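Local coordinates for protein 16 kDa salivary peptide (Culex quinquefasciatus, PDB 7KCG) that is of unknown function but adopts the beta-trefoil fold of ricin-type lectins and may bind sugars in mosquito saliva, at residues N54-N59 with G63-E68; K15-G20 with P102-I107; I27-H30 with R34-V37. All blocks are in the same frame, centred on the assembly; numbering follows the deposited sequence.

Interaction 1: N54-N59 with G63-E68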
ATOM      1  N   ASN A  54       8.110 -11.504   2.873  1.00 43.78           N
ATOM      2  CA  ASN A  54       7.586 -10.197   2.487  1.00 41.71           C
ATOM      3  C   ASN A  54       6.517 -10.362   1.409  1.00 39.49           C
ATOM      4  O   ASN A  54       6.117 -11.477   1.056  1.00 41.72           O
ATOM      5  CB  ASN A  54       8.720  -9.301   1.995  1.00 41.59           C
ATOM      6  CG  ASN A  54       9.814  -9.128   3.025  1.00 44.39           C
ATOM      7  OD1 ASN A  54       9.539  -8.906   4.201  1.00 49.99           O
ATOM      8  ND2 ASN A  54      11.061  -9.226   2.586  1.00 50.90           N
ATOM      9  N   PHE A  55       6.045  -9.228   0.890  1.00 35.07           N
ATOM     10  CA  PHE A  55       4.983  -9.198  -0.102  1.00 35.90           C
ATOM     11  C   PHE A  55       5.255  -8.097  -1.112  1.00 30.10           C
ATOM     12  O   PHE A  55       5.781  -7.035  -0.767  1.00 33.05           O
ATOM     13  CB  PHE A  55       3.602  -8.943   0.522  1.00 31.75           C
ATOM     14  CG  PHE A  55       3.166 -10.002   1.482  1.00 36.83           C
ATOM     15  CD1 PHE A  55       2.558 -11.153   1.024  1.00 38.87           C
ATOM     16  CD2 PHE A  55       3.355  -9.838   2.849  1.00 37.09           C
ATOM     17  CE1 PHE A  55       2.162 -12.152   1.914  1.00 44.63           C
ATOM     18  CE2 PHE A  55       2.968 -10.841   3.751  1.00 42.28           C
ATOM     19  CZ  PHE A  55       2.365 -11.990   3.277  1.00 38.23           C
ATOM     20  N   ARG A  56       4.884  -8.356  -2.359  1.00 30.56           N
ATOM     21  CA  ARG A  56       4.753  -7.307  -3.362  1.00 30.87           C
ATOM     22  C   ARG A  56       3.280  -6.962  -3.555  1.00 32.16           C
ATOM     23  O   ARG A  56       2.406  -7.825  -3.450  1.00 35.80           O
ATOM     24  CB  ARG A  56       5.370  -7.741  -4.687  1.00 35.68           C
ATOM     25  CG  ARG A  56       6.870  -7.958  -4.590  1.00 37.30           C
ATOM     26  CD  ARG A  56       7.492  -8.068  -5.969  1.00 42.04           C
ATOM     27  NE  ARG A  56       8.942  -8.152  -5.875  1.00 47.55           N
ATOM     28  CZ  ARG A  56       9.785  -7.193  -6.239  1.00 43.66           C
ATOM     29  NH1 ARG A  56       9.332  -6.050  -6.758  1.00 37.94           N
ATOM     30  NH2 ARG A  56      11.094  -7.398  -6.104  1.00 48.94           N
ATOM     31  N   ILE A  57       3.019  -5.687  -3.848  1.00 35.87           N
ATOM     32  CA  ILE A  57       1.669  -5.159  -4.009  1.00 35.44           C
ATOM     33  C   ILE A  57       1.601  -4.476  -5.368  1.00 32.68           C
ATOM     34  O   ILE A  57       2.352  -3.527  -5.622  1.00 33.83           O
ATOM     35  CB  ILE A  57       1.306  -4.169  -2.888  1.00 33.09           C
ATOM     36  CG1 ILE A  57       1.440  -4.830  -1.505  1.00 32.56           C
ATOM     37  CG2 ILE A  57      -0.120  -3.627  -3.060  1.00 33.93           C
ATOM     38  CD1 ILE A  57       1.326  -3.806  -0.352  1.00 28.35           C
ATOM     39  N   ARG A  58       0.691  -4.931  -6.214  1.00 36.99           N
ATOM     40  CA  ARG A  58       0.526  -4.424  -7.598  1.00 40.09           C
ATOM     41  C   ARG A  58      -0.903  -3.956  -7.868  1.00 42.26           C
ATOM     42  O   ARG A  58      -1.816  -4.659  -7.539  1.00 42.31           O
ATOM     43  CB  ARG A  58       0.885  -5.515  -8.601  1.00 40.32           C
ATOM     44  CG  ARG A  58       1.122  -5.001 -10.003  1.00 43.14           C
ATOM     45  CD  ARG A  58       1.575  -6.100 -10.911  1.00 42.68           C
ATOM     46  NE  ARG A  58       2.875  -6.645 -10.607  1.00 44.35           N
ATOM     47  CZ  ARG A  58       3.987  -6.273 -11.185  1.00 45.20           C
ATOM     48  NH1 ARG A  58       3.974  -5.316 -12.080  1.00 43.83           N
ATOM     49  NH2 ARG A  58       5.117  -6.846 -10.862  1.00 47.97           N
ATOM     50  N   ASN A  59      -1.032  -2.786  -8.478  1.00 45.70           N
ATOM     51  CA  ASN A  59      -2.336  -2.199  -8.854  1.00 48.34           C
ATOM     52  C   ASN A  59      -2.853  -2.953 -10.062  1.00 55.56           C
ATOM     53  O   ASN A  59      -2.224  -2.886 -11.063  1.00 57.86           O
ATOM     54  CB  ASN A  59      -2.192  -0.732  -9.205  1.00 48.58           C
ATOM     55  CG  ASN A  59      -3.497  -0.117  -9.629  1.00 55.31           C
ATOM     56  OD1 ASN A  59      -3.862  -0.189 -10.788  1.00 56.56           O
ATOM     57  ND2 ASN A  59      -4.191   0.493  -8.696  1.00 51.77           N
ATOM     58  N   GLY A  63      -1.449  -2.590 -13.549  1.00 58.89           N
ATOM     59  CA  GLY A  63      -0.410  -3.600 -13.451  1.00 56.23           C
ATOM     60  C   GLY A  63       0.888  -3.111 -12.859  1.00 50.66           C
ATOM     61  O   GLY A  63       1.924  -3.763 -13.035  1.00 48.03           O
ATOM     62  N   GLU A  64       0.860  -1.978 -12.162  1.00 42.97           N
ATOM     63  CA  GLU A  64       2.053  -1.298 -11.684  1.00 41.16           C
ATOM     64  C   GLU A  64       2.310  -1.603 -10.212  1.00 45.27           C
ATOM     65  O   GLU A  64       1.370  -1.714  -9.419  1.00 43.78           O
ATOM     66  CB  GLU A  64       1.904   0.208 -11.896  1.00 49.31           C
ATOM     67  CG  GLU A  64       1.778   0.586 -13.370  1.00 50.10           C
ATOM     68  CD  GLU A  64       1.141   1.956 -13.583  1.00 59.81           C
ATOM     69  OE1 GLU A  64       0.816   2.641 -12.590  1.00 57.31           O
ATOM     70  OE2 GLU A  64       0.970   2.356 -14.758  1.00 65.44           O
ATOM     71  N   GLU A  65       3.588  -1.752  -9.859  1.00 45.82           N
ATOM     72  CA  GLU A  65       3.981  -2.092  -8.494  1.00 43.13           C
ATOM     73  C   GLU A  65       3.940  -0.877  -7.585  1.00 38.28           C
ATOM     74  O   GLU A  65       4.334   0.222  -7.972  1.00 36.45           O
ATOM     75  CB  GLU A  65       5.398  -2.662  -8.454  1.00 43.31           C
ATOM     76  CG  GLU A  65       5.565  -4.060  -8.961  1.00 44.57           C
ATOM     77  CD  GLU A  65       6.927  -4.622  -8.587  1.00 45.72           C
ATOM     78  OE1 GLU A  65       7.957  -4.106  -9.088  1.00 45.46           O
ATOM     79  OE2 GLU A  65       6.965  -5.577  -7.781  1.00 40.82           O
ATOM     80  N   LEU A  66       3.486  -1.089  -6.352  1.00 34.64           N
ATOM     81  CA  LEU A  66       3.508  -0.056  -5.333  1.00 31.55           C
ATOM     82  C   LEU A  66       4.889   0.004  -4.690  1.00 31.61           C
ATOM     83  O   LEU A  66       5.431  -1.026  -4.288  1.00 33.58           O
ATOM     84  CB  LEU A  66       2.443  -0.369  -4.271  1.00 32.96           C
ATOM     85  CG  LEU A  66       2.268   0.693  -3.201  1.00 34.89           C
ATOM     86  CD1 LEU A  66       1.530   1.868  -3.799  1.00 40.36           C
ATOM     87  CD2 LEU A  66       1.509   0.119  -2.000  1.00 36.25           C
ATOM     88  N   PHE A  67       5.473   1.201  -4.588  1.00 32.59           N
ATOM     89  CA  PHE A  67       6.793   1.278  -3.965  1.00 28.31           C
ATOM     90  C   PHE A  67       6.971   2.625  -3.284  1.00 32.47           C
ATOM     91  O   PHE A  67       6.235   3.577  -3.540  1.00 34.85           O
ATOM     92  CB  PHE A  67       7.932   1.012  -4.971  1.00 33.89           C
ATOM     93  CG  PHE A  67       8.212   2.156  -5.915  1.00 32.80           C
ATOM     94  CD1 PHE A  67       7.391   2.391  -6.995  1.00 36.93           C
ATOM     95  CD2 PHE A  67       9.330   2.955  -5.736  1.00 37.15           C
ATOM     96  CE1 PHE A  67       7.664   3.431  -7.880  1.00 43.68           C
ATOM     97  CE2 PHE A  67       9.608   4.011  -6.620  1.00 41.15           C
ATOM     98  CZ  PHE A  67       8.776   4.239  -7.681  1.00 40.14           C
ATOM     99  N   GLU A  68       7.933   2.678  -2.368  1.00 37.29           N
ATOM    100  CA  GLU A  68       8.282   3.910  -1.677  1.00 40.10           C
ATOM    101  C   GLU A  68       9.572   4.460  -2.263  1.00 42.76           C
ATOM    102  O   GLU A  68      10.524   3.710  -2.496  1.00 39.35           O
ATOM    103  CB  GLU A  68       8.451   3.692  -0.172  1.00 41.89           C
ATOM    104  CG  GLU A  68       8.810   4.981   0.572  1.00 42.87           C
ATOM    105  CD  GLU A  68       8.985   4.802   2.071  1.00 48.25           C
ATOM    106  OE1 GLU A  68       8.722   3.694   2.592  1.00 39.05           O
ATOM    107  OE2 GLU A  68       9.388   5.781   2.739  1.00 48.98           O
TER
HETATM  108  O   HOH W   1       5.101  -3.858  -4.281  0.91 33.40           O
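The guanidinium of Arg58 lies with one face over the CG methylene of Glu65, its NH2 3.4 Å from Glu65 CG. The two residues form a non-hydrogen-bonded pair in the antiparallel hairpin of strands 54-59 and 64-69, one of the beta hairpins from which the trefoil is built. A bend in the arginine chain at chi3 (-67°) folds the group back over its partner strand, where its NH1 donates to the backbone oxygen Gly63 O at 2.7 Å, in the plane of the guanidinium. Arginine suits this place because its long, flat end can cover a methylene and reach a turn carbonyl at once.

The acidic end of Glu65 is claimed mainly by the other arginine. Arg56 NH1 meets Glu65 OE2 at 2.6 Å on its syn lone pair, the two planar groups being nearly coplanar. Arg58 NH2 makes a long salt bridge to the same OE2 at 3.8 Å, the oxygen lying well out of the guanidinium plane, so the attraction is of charge alone. Two cationic groups beside a buried carboxylate should favour its ionised form. Arg56 NH2 also donates to Ile87 O, which helps fix the rotation of its guanidinium.

Backbone bonds join the strands: Leu66 N to Ile57 O at 2.8 Å, almost straight, and Asn59 N to Glu64 O, also 2.8 Å. Gly63, with a positive phi of 74° that favours glycine, lies in the turn. Aliphatic Ile57 and Leu66 meet through their CB atoms in the interior, and Ile57 packs further on Trp94 and Trp46. Beyond this pair the strands diverge, their directions 126° apart; at the pair itself a water bridges them, accepting from Ile57 N at 2.8 Å and donating to Leu66 O at 2.9 Å.

Interaction 2: K15-G20 with P102-I107; sequences KNRHEG and PGYFHI
Asn16 OD1 accepts the backbone N-H of Glu19 at 2.9 Å, in the carbonyl plane and on a lone pair, and so shapes the turn from which Arg17 reaches across to Tyr104. This is an Asx motif: the asparagine closes the bend at the end of strand 12-16, while Gly20 N returns to Asn16 O at 3.0 Å. Residues 17-19 wind with helical backbone angles, and Gly20 has the positive phi that glycine tolerates easily. The amide's other end is held too, since Asn16 ND2 donates to Lys135 O.

The contact itself is between one aliphatic chain and one ring. Arg17 CB approaches Tyr104 CE1 to 3.3 Å, and CG sits over the same face, 3.9 Å from the ring centroid and 29° off the normal, a CH-pi contact. CD follows, 3.8 Å above the plane and over the centre of the ring. With CG anti to the backbone N (chi1 -179°) and the chain extended as far as NE, the arginine crosses the tyrosine at about a right angle, drawing its methylenes over the ring. Its charged end climbs away from the face: Arg17 CZ is 5.7 Å from the centroid, at most a weak cation-pi attraction.

Both residues flank strand 138-142, which pairs with strand 12-16 and with strand 104-109; the side chains therefore meet across an intervening strand, and Tyr104 also touches Arg139 on it. Arginine and tyrosine suit a surface site of this kind, each offering apolar area to the other while keeping a polar end. Arg17 NH1 forms its salt bridge with Glu137, so the guanidinium finds its charge partner elsewhere. The pair is thus probably held mainly by dispersion and CH-pi attraction, with no hydrogen bond between the two segments.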
ATOM      1  N   LYS A  15      -8.183  -1.099   2.332  1.00 42.85           N
ATOM      2  CA  LYS A  15      -8.981   0.008   2.841  1.00 44.14           C
ATOM      3  C   LYS A  15      -8.348   0.552   4.112  1.00 41.55           C
ATOM      4  O   LYS A  15      -8.018  -0.217   5.016  1.00 39.81           O
ATOM      5  CB  LYS A  15     -10.416  -0.447   3.107  1.00 50.57           C
ATOM      6  CG  LYS A  15     -11.311   0.615   3.710  1.00 53.11           C
ATOM      7  CD  LYS A  15     -12.714   0.073   3.953  1.00 61.51           C
ATOM      8  N   ASN A  16      -8.185   1.868   4.191  1.00 40.25           N
ATOM      9  CA  ASN A  16      -7.564   2.475   5.365  1.00 41.91           C
ATOM     10  C   ASN A  16      -8.588   2.586   6.475  1.00 45.83           C
ATOM     11  O   ASN A  16      -9.758   2.896   6.226  1.00 48.64           O
ATOM     12  CB  ASN A  16      -6.991   3.864   5.059  1.00 40.97           C
ATOM     13  CG  ASN A  16      -6.284   4.488   6.270  1.00 40.28           C
ATOM     14  OD1 ASN A  16      -6.889   5.223   7.058  1.00 46.13           O
ATOM     15  ND2 ASN A  16      -5.002   4.182   6.429  1.00 39.23           N
ATOM     16  N   ARG A  17      -8.148   2.324   7.707  1.00 47.59           N
ATOM     17  CA  ARG A  17      -9.104   2.249   8.808  1.00 49.72           C
ATOM     18  C   ARG A  17      -9.596   3.625   9.216  1.00 54.54           C
ATOM     19  O   ARG A  17     -10.794   3.803   9.463  1.00 56.27           O
ATOM     20  CB  ARG A  17      -8.494   1.561  10.018  1.00 49.45           C
ATOM     21  CG  ARG A  17      -9.480   1.448  11.163  1.00 53.82           C
ATOM     22  CD  ARG A  17      -8.812   0.957  12.420  1.00 57.48           C
ATOM     23  NE  ARG A  17      -9.646   1.202  13.592  1.00 63.53           N
ATOM     24  CZ  ARG A  17      -9.180   1.217  14.834  1.00 63.91           C
ATOM     25  NH1 ARG A  17      -7.883   0.998  15.052  1.00 55.37           N
ATOM     26  NH2 ARG A  17     -10.004   1.447  15.854  1.00 67.91           N
ATOM     27  N   HIS A  18      -8.689   4.600   9.318  1.00 51.71           N
ATOM     28  CA  HIS A  18      -9.095   5.944   9.715  1.00 61.05           C
ATOM     29  C   HIS A  18      -9.930   6.604   8.632  1.00 62.75           C
ATOM     30  O   HIS A  18     -11.048   7.065   8.885  1.00 63.67           O
ATOM     31  CB  HIS A  18      -7.878   6.811  10.030  1.00 54.39           C
ATOM     32  CG  HIS A  18      -8.224   8.252  10.252  1.00 66.12           C
ATOM     33  ND1 HIS A  18      -8.810   8.704  11.416  1.00 66.65           N
ATOM     34  CD2 HIS A  18      -8.091   9.336   9.451  1.00 66.48           C
ATOM     35  CE1 HIS A  18      -9.006  10.007  11.330  1.00 75.07           C
ATOM     36  NE2 HIS A  18      -8.582  10.415  10.146  1.00 76.20           N
ATOM     37  N   GLU A  19      -9.399   6.661   7.414  1.00 55.10           N
ATOM     38  CA  GLU A  19     -10.056   7.423   6.357  1.00 57.88           C
ATOM     39  C   GLU A  19     -11.315   6.727   5.852  1.00 60.44           C
ATOM     40  O   GLU A  19     -12.266   7.393   5.435  1.00 62.98           O
ATOM     41  CB  GLU A  19      -9.066   7.662   5.218  1.00 51.95           C
ATOM     42  CG  GLU A  19      -9.680   8.040   3.882  1.00 58.33           C
ATOM     43  CD  GLU A  19     -10.216   9.456   3.863  1.00 64.85           C
ATOM     44  OE1 GLU A  19     -10.197  10.112   4.917  1.00 67.23           O
ATOM     45  OE2 GLU A  19     -10.669   9.910   2.793  1.00 64.50           O
ATOM     46  N   GLY A  20     -11.346   5.400   5.892  1.00 54.62           N
ATOM     47  CA  GLY A  20     -12.513   4.660   5.462  1.00 56.73           C
ATOM     48  C   GLY A  20     -12.704   4.538   3.970  1.00 57.35           C
ATOM     49  O   GLY A  20     -13.814   4.221   3.528  1.00 61.39           O
ATOM     50  N   PRO A 102      -8.365  -6.261  14.997  1.00 52.65           N
ATOM     51  CA  PRO A 102      -8.579  -7.475  14.200  1.00 51.73           C
ATOM     52  C   PRO A 102      -8.924  -7.181  12.750  1.00 49.54           C
ATOM     53  O   PRO A 102      -9.756  -6.321  12.449  1.00 55.32           O
ATOM     54  CB  PRO A 102      -9.750  -8.157  14.917  1.00 60.23           C
ATOM     55  CG  PRO A 102      -9.668  -7.650  16.308  1.00 58.26           C
ATOM     56  CD  PRO A 102      -9.194  -6.240  16.215  1.00 56.56           C
ATOM     57  N   GLY A 103      -8.299  -7.936  11.849  1.00 55.52           N
ATOM     58  CA  GLY A 103      -8.475  -7.753  10.422  1.00 58.18           C
ATOM     59  C   GLY A 103      -7.680  -6.619   9.805  1.00 51.22           C
ATOM     60  O   GLY A 103      -7.646  -6.511   8.568  1.00 54.11           O
ATOM     61  N   TYR A 104      -7.047  -5.759  10.605  1.00 46.39           N
ATOM     62  CA  TYR A 104      -6.252  -4.662  10.068  1.00 42.08           C
ATOM     63  C   TYR A 104      -4.767  -4.994  10.136  1.00 38.69           C
ATOM     64  O   TYR A 104      -4.294  -5.624  11.087  1.00 34.78           O
ATOM     65  CB  TYR A 104      -6.516  -3.354  10.810  1.00 38.03           C
ATOM     66  CG  TYR A 104      -7.912  -2.824  10.619  1.00 47.80           C
ATOM     67  CD1 TYR A 104      -8.216  -2.003   9.547  1.00 43.20           C
ATOM     68  CD2 TYR A 104      -8.936  -3.155  11.512  1.00 53.35           C
ATOM     69  CE1 TYR A 104      -9.495  -1.512   9.355  1.00 47.69           C
ATOM     70  CE2 TYR A 104     -10.228  -2.660  11.336  1.00 54.39           C
ATOM     71  CZ  TYR A 104     -10.494  -1.833  10.252  1.00 59.03           C
ATOM     72  OH  TYR A 104     -11.755  -1.332  10.048  1.00 60.95           O
ATOM     73  N   PHE A 105      -4.032  -4.554   9.123  1.00 35.28           N
ATOM     74  CA  PHE A 105      -2.612  -4.823   9.020  1.00 31.13           C
ATOM     75  C   PHE A 105      -1.840  -3.515   8.908  1.00 31.88           C
ATOM     76  O   PHE A 105      -2.366  -2.504   8.451  1.00 33.23           O
ATOM     77  CB  PHE A 105      -2.292  -5.700   7.790  1.00 30.55           C
ATOM     78  CG  PHE A 105      -2.967  -7.044   7.813  1.00 31.84           C
ATOM     79  CD1 PHE A 105      -4.292  -7.181   7.413  1.00 35.85           C
ATOM     80  CD2 PHE A 105      -2.277  -8.163   8.236  1.00 29.71           C
ATOM     81  CE1 PHE A 105      -4.920  -8.429   7.449  1.00 33.65           C
ATOM     82  CE2 PHE A 105      -2.898  -9.423   8.270  1.00 29.93           C
ATOM     83  CZ  PHE A 105      -4.216  -9.550   7.874  1.00 34.20           C
ATOM     84  N   HIS A 106      -0.596  -3.555   9.374  1.00 34.20           N
ATOM     85  CA  HIS A 106       0.420  -2.575   9.042  1.00 37.83           C
ATOM     86  C   HIS A 106       1.131  -3.040   7.774  1.00 32.35           C
ATOM     87  O   HIS A 106       1.424  -4.227   7.616  1.00 29.00           O
ATOM     88  CB  HIS A 106       1.407  -2.443  10.206  1.00 37.78           C
ATOM     89  CG  HIS A 106       0.799  -1.879  11.457  1.00 43.77           C
ATOM     90  ND1 HIS A 106       0.934  -2.481  12.692  1.00 49.46           N
ATOM     91  CD2 HIS A 106       0.056  -0.764  11.663  1.00 46.13           C
ATOM     92  CE1 HIS A 106       0.307  -1.756  13.603  1.00 46.24           C
ATOM     93  NE2 HIS A 106      -0.234  -0.710  13.005  1.00 46.24           N
ATOM     94  N   ILE A 107       1.391  -2.109   6.859  1.00 32.40           N
ATOM     95  CA  ILE A 107       2.089  -2.403   5.606  1.00 30.62           C
ATOM     96  C   ILE A 107       3.382  -1.602   5.648  1.00 34.79           C
ATOM     97  O   ILE A 107       3.349  -0.375   5.523  1.00 32.54           O
ATOM     98  CB  ILE A 107       1.244  -2.027   4.382  1.00 33.41           C
ATOM     99  CG1 ILE A 107      -0.105  -2.734   4.431  1.00 26.22           C
ATOM    100  CG2 ILE A 107       1.985  -2.370   3.093  1.00 30.33           C
ATOM    101  CD1 ILE A 107      -1.231  -2.126   3.582  1.00 27.39           C
TER

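Interaction 3: I27-H30 with R34-V37. With FMT (formic acid), chain C.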
ATOM      1  N   ILE A  27      -5.312   9.348 -11.140  1.00 78.16           N
ATOM      2  CA  ILE A  27      -5.295   9.862 -12.504  1.00 79.54           C
ATOM      3  C   ILE A  27      -4.039  10.679 -12.768  1.00 83.95           C
ATOM      4  O   ILE A  27      -3.709  10.947 -13.931  1.00 87.13           O
ATOM      5  CB  ILE A  27      -6.545  10.720 -12.780  1.00 86.67           C
ATOM      6  CG1 ILE A  27      -7.820   9.965 -12.398  1.00 88.44           C
ATOM      7  N   SER A  28      -3.332  11.090 -11.719  1.00 83.32           N
ATOM      8  CA  SER A  28      -2.188  11.979 -11.839  1.00 81.51           C
ATOM      9  C   SER A  28      -0.879  11.201 -11.789  1.00 80.51           C
ATOM     10  O   SER A  28      -0.771  10.163 -11.128  1.00 70.01           O
ATOM     11  CB  SER A  28      -2.214  13.033 -10.729  1.00 82.53           C
ATOM     12  OG  SER A  28      -0.999  13.759 -10.685  1.00 86.83           O
ATOM     13  N   THR A  29       0.086  11.706 -12.559  1.00 76.41           N
ATOM     14  CA  THR A  29       1.412  11.060 -12.639  1.00 70.10           C
ATOM     15  C   THR A  29       2.429  12.061 -12.108  1.00 69.86           C
ATOM     16  O   THR A  29       2.167  13.241 -12.239  1.00 79.27           O
ATOM     17  CB  THR A  29       1.635  10.565 -14.075  1.00 72.88           C
ATOM     18  OG1 THR A  29       1.508  11.688 -14.945  1.00 80.73           O
ATOM     19  CG2 THR A  29       0.660   9.493 -14.502  1.00 73.21           C
ATOM     20  N   HIS A  30       3.499  11.607 -11.468  1.00 80.46           N
ATOM     21  CA  HIS A  30       4.602  12.497 -11.018  1.00 83.51           C
ATOM     22  C   HIS A  30       5.577  12.616 -12.191  1.00 88.60           C
ATOM     23  O   HIS A  30       6.262  13.641 -12.268  1.00 95.83           O
ATOM     24  CB  HIS A  30       5.266  11.846  -9.810  1.00 76.14           C
ATOM     25  CG  HIS A  30       6.437  12.529  -9.201  1.00 76.08           C
ATOM     26  ND1 HIS A  30       6.300  13.497  -8.236  1.00 83.05           N
ATOM     27  CD2 HIS A  30       7.760  12.316  -9.340  1.00 77.66           C
ATOM     28  CE1 HIS A  30       7.491  13.890  -7.841  1.00 80.61           C
ATOM     29  NE2 HIS A  30       8.400  13.179  -8.503  1.00 80.59           N
ATOM     30  N   ARG A  34       6.534   7.325 -12.899  1.00 67.53           N
ATOM     31  CA  ARG A  34       5.947   7.248 -11.539  1.00 65.49           C
ATOM     32  C   ARG A  34       4.501   7.765 -11.527  1.00 68.02           C
ATOM     33  O   ARG A  34       4.315   8.919 -11.874  1.00 70.36           O
ATOM     34  CB  ARG A  34       6.852   8.026 -10.584  1.00 61.43           C
ATOM     35  CG  ARG A  34       8.161   7.335 -10.244  1.00 62.56           C
ATOM     36  CD  ARG A  34       9.222   8.331  -9.835  1.00 63.25           C
ATOM     37  NE  ARG A  34      10.519   7.688  -9.751  1.00 68.56           N
ATOM     38  CZ  ARG A  34      11.393   7.641 -10.747  1.00 73.95           C
ATOM     39  NH1 ARG A  34      11.110   8.210 -11.905  1.00 70.79           N
ATOM     40  NH2 ARG A  34      12.550   7.027 -10.582  1.00 67.50           N
ATOM     41  N   ARG A  35       3.525   6.931 -11.165  1.00 60.77           N
ATOM     42  CA  ARG A  35       2.105   7.350 -11.038  1.00 59.38           C
ATOM     43  C   ARG A  35       1.754   7.467  -9.558  1.00 60.70           C
ATOM     44  O   ARG A  35       2.298   6.719  -8.760  1.00 49.43           O
ATOM     45  CB  ARG A  35       1.153   6.373 -11.727  1.00 64.44           C
ATOM     46  CG  ARG A  35      -0.331   6.653 -11.540  1.00 66.35           C
ATOM     47  CD  ARG A  35      -1.244   5.599 -12.130  1.00 66.70           C
ATOM     48  NE  ARG A  35      -0.692   5.011 -13.332  1.00 74.91           N
ATOM     49  CZ  ARG A  35      -0.815   5.528 -14.545  1.00 82.11           C
ATOM     50  NH1 ARG A  35      -1.485   6.652 -14.718  1.00 81.48           N
ATOM     51  NH2 ARG A  35      -0.268   4.919 -15.578  1.00 81.10           N
ATOM     52  N   HIS A  36       0.869   8.392  -9.215  1.00 61.51           N
ATOM     53  CA  HIS A  36       0.555   8.646  -7.792  1.00 65.54           C
ATOM     54  C   HIS A  36      -0.471   7.653  -7.269  1.00 57.62           C
ATOM     55  O   HIS A  36      -1.082   6.960  -8.072  1.00 58.81           O
ATOM     56  CB  HIS A  36       0.064  10.081  -7.648  1.00 67.49           C
ATOM     57  CG  HIS A  36       1.160  11.072  -7.451  1.00 70.01           C
ATOM     58  ND1 HIS A  36       1.343  12.145  -8.294  1.00 73.50           N
ATOM     59  CD2 HIS A  36       2.124  11.158  -6.512  1.00 63.81           C
ATOM     60  CE1 HIS A  36       2.373  12.851  -7.880  1.00 73.50           C
ATOM     61  NE2 HIS A  36       2.870  12.265  -6.793  1.00 69.26           N
ATOM     62  N   VAL A  37      -0.630   7.605  -5.956  1.00 60.44           N
ATOM     63  CA  VAL A  37      -1.632   6.733  -5.354  1.00 63.60           C
ATOM     64  C   VAL A  37      -2.651   7.592  -4.620  1.00 63.65           C
ATOM     65  O   VAL A  37      -2.337   8.681  -4.125  1.00 65.01           O
ATOM     66  CB  VAL A  37      -1.024   5.697  -4.389  1.00 57.27           C
ATOM     67  CG1 VAL A  37      -0.152   4.713  -5.145  1.00 56.08           C
ATOM     68  CG2 VAL A  37      -0.228   6.398  -3.309  1.00 56.38           C
TER
HETATM   69  C   FMT C 302      12.597   6.258  -6.771  1.00 50.39           C
HETATM   70  O1  FMT C 302      13.226   6.106  -5.745  1.00 49.97           O
HETATM   71  O2  FMT C 302      11.963   7.330  -7.114  1.00 54.91           O
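The outer end of a beta hairpin, where strand 22-29 turns back into strand 34-40 of the trefoil, is closed by two backbone bonds: His30 N to Arg34 O at 2.8 Å and His36 N to Ser28 O at 3.1 Å. Between them Thr29 and Arg35 form a non-hydrogen-bonded antiparallel pair. Their side chains share one face of the sheet, where the methyl Thr29 CG2 is 3.6 Å from Arg35 NH1; a beta-branched threonine fits this exposed, extended position. The guanidinium of Arg35 takes its ion partner, Glu64, from outside the hairpin.

On the other face the two histidines meet. His30 CB lies 3.6 Å from His36 CE1, and the rings, nearly perpendicular (88°), meet obliquely with centroids 5.6 Å apart. His30 has CG anti to its own N (chi1 178°), which carries the imidazole over toward Tyr77 and Phe79 of strand 76-81, where its NE2 hydrogen-bonds to Gln71. Arg34 is extended from CG to NE: its NH1 pairs with Asp31 in the turn, while its NE donates at 3.0 Å to O2 of a formic acid molecule, probably from the crystallisation liquor, which Ser69 and Gln70 also bind.

Strand 76-81 lies alongside strand 34-40 in the sheet, its Phe79 meeting both histidine rings while Val37 packs inward on Val78 and Leu80.

Interactions 1 and 3 are hairpins in series along the chain and differ in depth: 54-59 with 63-68 is buried, its charges compensated in a network, whereas 27-30 with 34-37 is exposed at the surface and relies on backbone bonds and histidines. They touch directly, through the salt bridge of Glu64 OE1 with Arg35 NE at 2.9 Å and through Leu66 packed on Val37. Interaction 2, also at the surface, joins distant parts of the chain, enclosing both hairpins in its loop, and uses only side-chain packing. Ile57 and Ile107 link it to interaction 1, while interaction 3 stays about 11 Å away at nearest atoms. All three reach one branched antiparallel sheet.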